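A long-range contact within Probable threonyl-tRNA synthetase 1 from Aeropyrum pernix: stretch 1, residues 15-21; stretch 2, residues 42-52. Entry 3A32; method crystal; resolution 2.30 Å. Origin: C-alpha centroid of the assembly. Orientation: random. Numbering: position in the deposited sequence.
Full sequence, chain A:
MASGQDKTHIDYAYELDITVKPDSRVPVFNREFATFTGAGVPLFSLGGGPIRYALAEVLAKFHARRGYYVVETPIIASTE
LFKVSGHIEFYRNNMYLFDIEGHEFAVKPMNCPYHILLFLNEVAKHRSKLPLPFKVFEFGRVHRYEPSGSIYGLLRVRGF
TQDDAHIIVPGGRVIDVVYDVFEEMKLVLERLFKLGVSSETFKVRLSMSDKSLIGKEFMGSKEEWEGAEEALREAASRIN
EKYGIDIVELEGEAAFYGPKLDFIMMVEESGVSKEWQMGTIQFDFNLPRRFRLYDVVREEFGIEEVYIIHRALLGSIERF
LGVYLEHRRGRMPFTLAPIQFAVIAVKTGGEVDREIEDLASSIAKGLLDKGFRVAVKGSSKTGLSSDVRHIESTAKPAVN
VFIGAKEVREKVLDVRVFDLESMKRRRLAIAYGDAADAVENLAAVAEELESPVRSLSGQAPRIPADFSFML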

# COMPACT_ATOMS: atom_id res chain seq x y z
N GLU A 15 13.15 2.94 19.47
CA GLU A 15 12.31 3.01 20.67
C GLU A 15 10.80 2.93 20.37
O GLU A 15 10.04 2.30 21.12
CB GLU A 15 12.63 4.25 21.49
CG GLU A 15 14.11 4.35 22.01
CD GLU A 15 14.43 5.72 22.66
OE1 GLU A 15 13.65 6.72 22.50
OE2 GLU A 15 15.45 5.79 23.38
N LEU A 16 10.38 3.54 19.26
CA LEU A 16 8.98 3.48 18.84
C LEU A 16 8.69 2.18 18.10
O LEU A 16 7.53 1.95 17.66
CB LEU A 16 8.68 4.64 17.88
CG LEU A 16 8.74 6.04 18.48
CD1 LEU A 16 8.81 7.08 17.40
CD2 LEU A 16 7.52 6.25 19.44
N ASP A 17 9.74 1.37 17.92
CA ASP A 17 9.69 0.14 17.10
C ASP A 17 9.24 0.42 15.64
O ASP A 17 8.58 -0.39 15.00
CB ASP A 17 8.84 -0.94 17.80
CG ASP A 17 9.00 -2.37 17.17
OD1 ASP A 17 10.13 -2.77 16.76
OD2 ASP A 17 7.99 -3.10 17.09
N ILE A 18 9.61 1.58 15.10
CA ILE A 18 9.39 1.86 13.68
C ILE A 18 10.39 1.02 12.88
O ILE A 18 10.04 0.47 11.82
CB ILE A 18 9.53 3.39 13.41
CG1 ILE A 18 8.42 4.17 14.14
CG2 ILE A 18 9.55 3.68 11.89
CD1 ILE A 18 8.47 5.71 13.94
N THR A 19 11.62 0.91 13.38
CA THR A 19 12.64 0.07 12.70
C THR A 19 13.36 -0.86 13.63
O THR A 19 13.32 -0.69 14.86
CB THR A 19 13.74 0.89 11.94
OG1 THR A 19 14.31 1.86 12.83
CG2 THR A 19 13.14 1.63 10.75
N VAL A 20 13.99 -1.86 13.03
CA VAL A 20 15.02 -2.66 13.68
C VAL A 20 16.37 -1.93 13.60
O VAL A 20 16.75 -1.45 12.55
CB VAL A 20 15.13 -4.08 13.01
CG1 VAL A 20 16.24 -4.92 13.73
CG2 VAL A 20 13.78 -4.82 13.07
N LYS A 21 17.08 -1.84 14.71
CA LYS A 21 18.40 -1.21 14.75
C LYS A 21 19.43 -2.14 14.08
O LYS A 21 19.55 -3.31 14.41
CB LYS A 21 18.77 -0.91 16.21
CG LYS A 21 19.52 0.41 16.42
CD LYS A 21 19.37 0.96 17.84
CE LYS A 21 20.37 0.30 18.78
NZ LYS A 21 20.48 0.94 20.16
N PRO A 42 16.84 -0.31 5.42
CA PRO A 42 16.01 -0.14 6.63
C PRO A 42 14.99 -1.27 6.78
O PRO A 42 14.22 -1.58 5.87
CB PRO A 42 15.30 1.22 6.42
CG PRO A 42 16.20 1.97 5.52
CD PRO A 42 16.81 0.89 4.56
N LEU A 43 14.98 -1.86 7.95
CA LEU A 43 14.00 -2.93 8.16
C LEU A 43 12.94 -2.39 9.08
O LEU A 43 13.18 -2.16 10.26
CB LEU A 43 14.69 -4.21 8.70
CG LEU A 43 13.89 -5.42 9.19
CD1 LEU A 43 12.90 -5.95 8.14
CD2 LEU A 43 14.90 -6.55 9.71
N PHE A 44 11.78 -2.10 8.51
CA PHE A 44 10.65 -1.63 9.29
C PHE A 44 10.06 -2.74 10.12
O PHE A 44 9.92 -3.88 9.66
CB PHE A 44 9.62 -0.92 8.40
CG PHE A 44 10.06 0.44 8.01
CD1 PHE A 44 9.75 1.53 8.81
CD2 PHE A 44 10.91 0.63 6.92
CE1 PHE A 44 10.20 2.80 8.46
CE2 PHE A 44 11.37 1.86 6.58
CZ PHE A 44 11.02 2.97 7.35
N SER A 45 9.75 -2.40 11.37
CA SER A 45 9.36 -3.42 12.34
C SER A 45 7.81 -3.38 12.57
O SER A 45 7.04 -2.92 11.71
CB SER A 45 10.22 -3.22 13.60
OG SER A 45 9.81 -4.11 14.60
N LEU A 46 7.35 -3.86 13.73
CA LEU A 46 5.91 -3.99 13.98
C LEU A 46 5.24 -2.62 14.14
O LEU A 46 4.17 -2.40 13.59
CB LEU A 46 5.65 -4.87 15.24
CG LEU A 46 5.46 -6.38 14.98
CD1 LEU A 46 6.49 -6.97 14.03
CD2 LEU A 46 5.37 -7.21 16.29
N GLY A 47 5.87 -1.70 14.89
CA GLY A 47 5.38 -0.34 15.00
C GLY A 47 5.42 0.41 13.70
O GLY A 47 4.55 1.26 13.43
N GLY A 48 6.44 0.13 12.88
CA GLY A 48 6.57 0.81 11.56
C GLY A 48 5.61 0.34 10.47
O GLY A 48 5.34 1.07 9.54
N GLY A 49 5.10 -0.90 10.57
CA GLY A 49 4.26 -1.51 9.49
C GLY A 49 2.99 -0.72 9.24
O GLY A 49 2.73 -0.33 8.08
N PRO A 50 2.21 -0.45 10.31
CA PRO A 50 0.99 0.33 10.13
C PRO A 50 1.23 1.74 9.64
O PRO A 50 0.43 2.24 8.84
CB PRO A 50 0.30 0.27 11.52
CG PRO A 50 0.94 -0.92 12.20
CD PRO A 50 2.35 -0.93 11.71
N ILE A 51 2.34 2.34 10.07
CA ILE A 51 2.75 3.64 9.54
C ILE A 51 2.94 3.58 8.00
O ILE A 51 2.49 4.47 7.30
CB ILE A 51 4.07 4.18 10.20
CG1 ILE A 51 3.95 4.35 11.71
CG2 ILE A 51 4.47 5.56 9.62
CD1 ILE A 51 5.17 4.99 12.26
N ARG A 52 3.61 2.55 7.50
CA ARG A 52 3.84 2.41 6.06
C ARG A 52 2.55 2.19 5.26
O ARG A 52 2.37 2.81 4.22
CB ARG A 52 4.89 1.34 5.76
CG ARG A 52 6.32 1.91 6.16
CD ARG A 52 7.42 0.99 5.68
NE ARG A 52 7.51 0.97 4.22
CZ ARG A 52 8.15 1.89 3.49
NH1 ARG A 52 8.77 2.91 4.07
NH2 ARG A 52 8.21 1.77 2.17
O HOH W 1 17.04 -1.22 9.92

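Ile18, Asp17 and Val20 cover the most surface in stretch 1, and the contact is built round them. Backbone pairing sets the register: Ser45 N donates to Ile18 O (2.9 Å) and Val20 N to Leu43 O (2.9 Å), both nearly straight, flanking a single beta bridge between Thr19 and Phe44. Water 1 extends the pairing, donating to Val20 O (2.7 Å) and accepting from Leu43 N (2.9 Å). Ile18 has CA-to-CB pointing away, yet its side chain still reaches stretch 2: CG2 lies 3.6 Å from Phe44 CE1, and CD1 meets Ile51 CD1 at 3.8 Å on the helix. Its backbone comes close to Gly48, whose CA lies 3.5 Å from Ile18 O; a CB on Gly48 would clash with that oxygen. Asp17, at positive phi just after a helix in a Schellman motif, supplies the polar anchor. Its OD1 accepts a short hydrogen bond from Ser45 OG (2.6 Å), its OD2 a weak one from Gly47 N (3.4 Å), and its backbone O a weak one from Gly48 N (3.1 Å). Val20 points toward stretch 2 and packs CG2 against Leu43 CG (3.9 Å) and Ser45 CB (3.9 Å). Thr19 CG2 sits over one face of the Phe44 ring, a CH-pi contact with the methyl close to the ring normal.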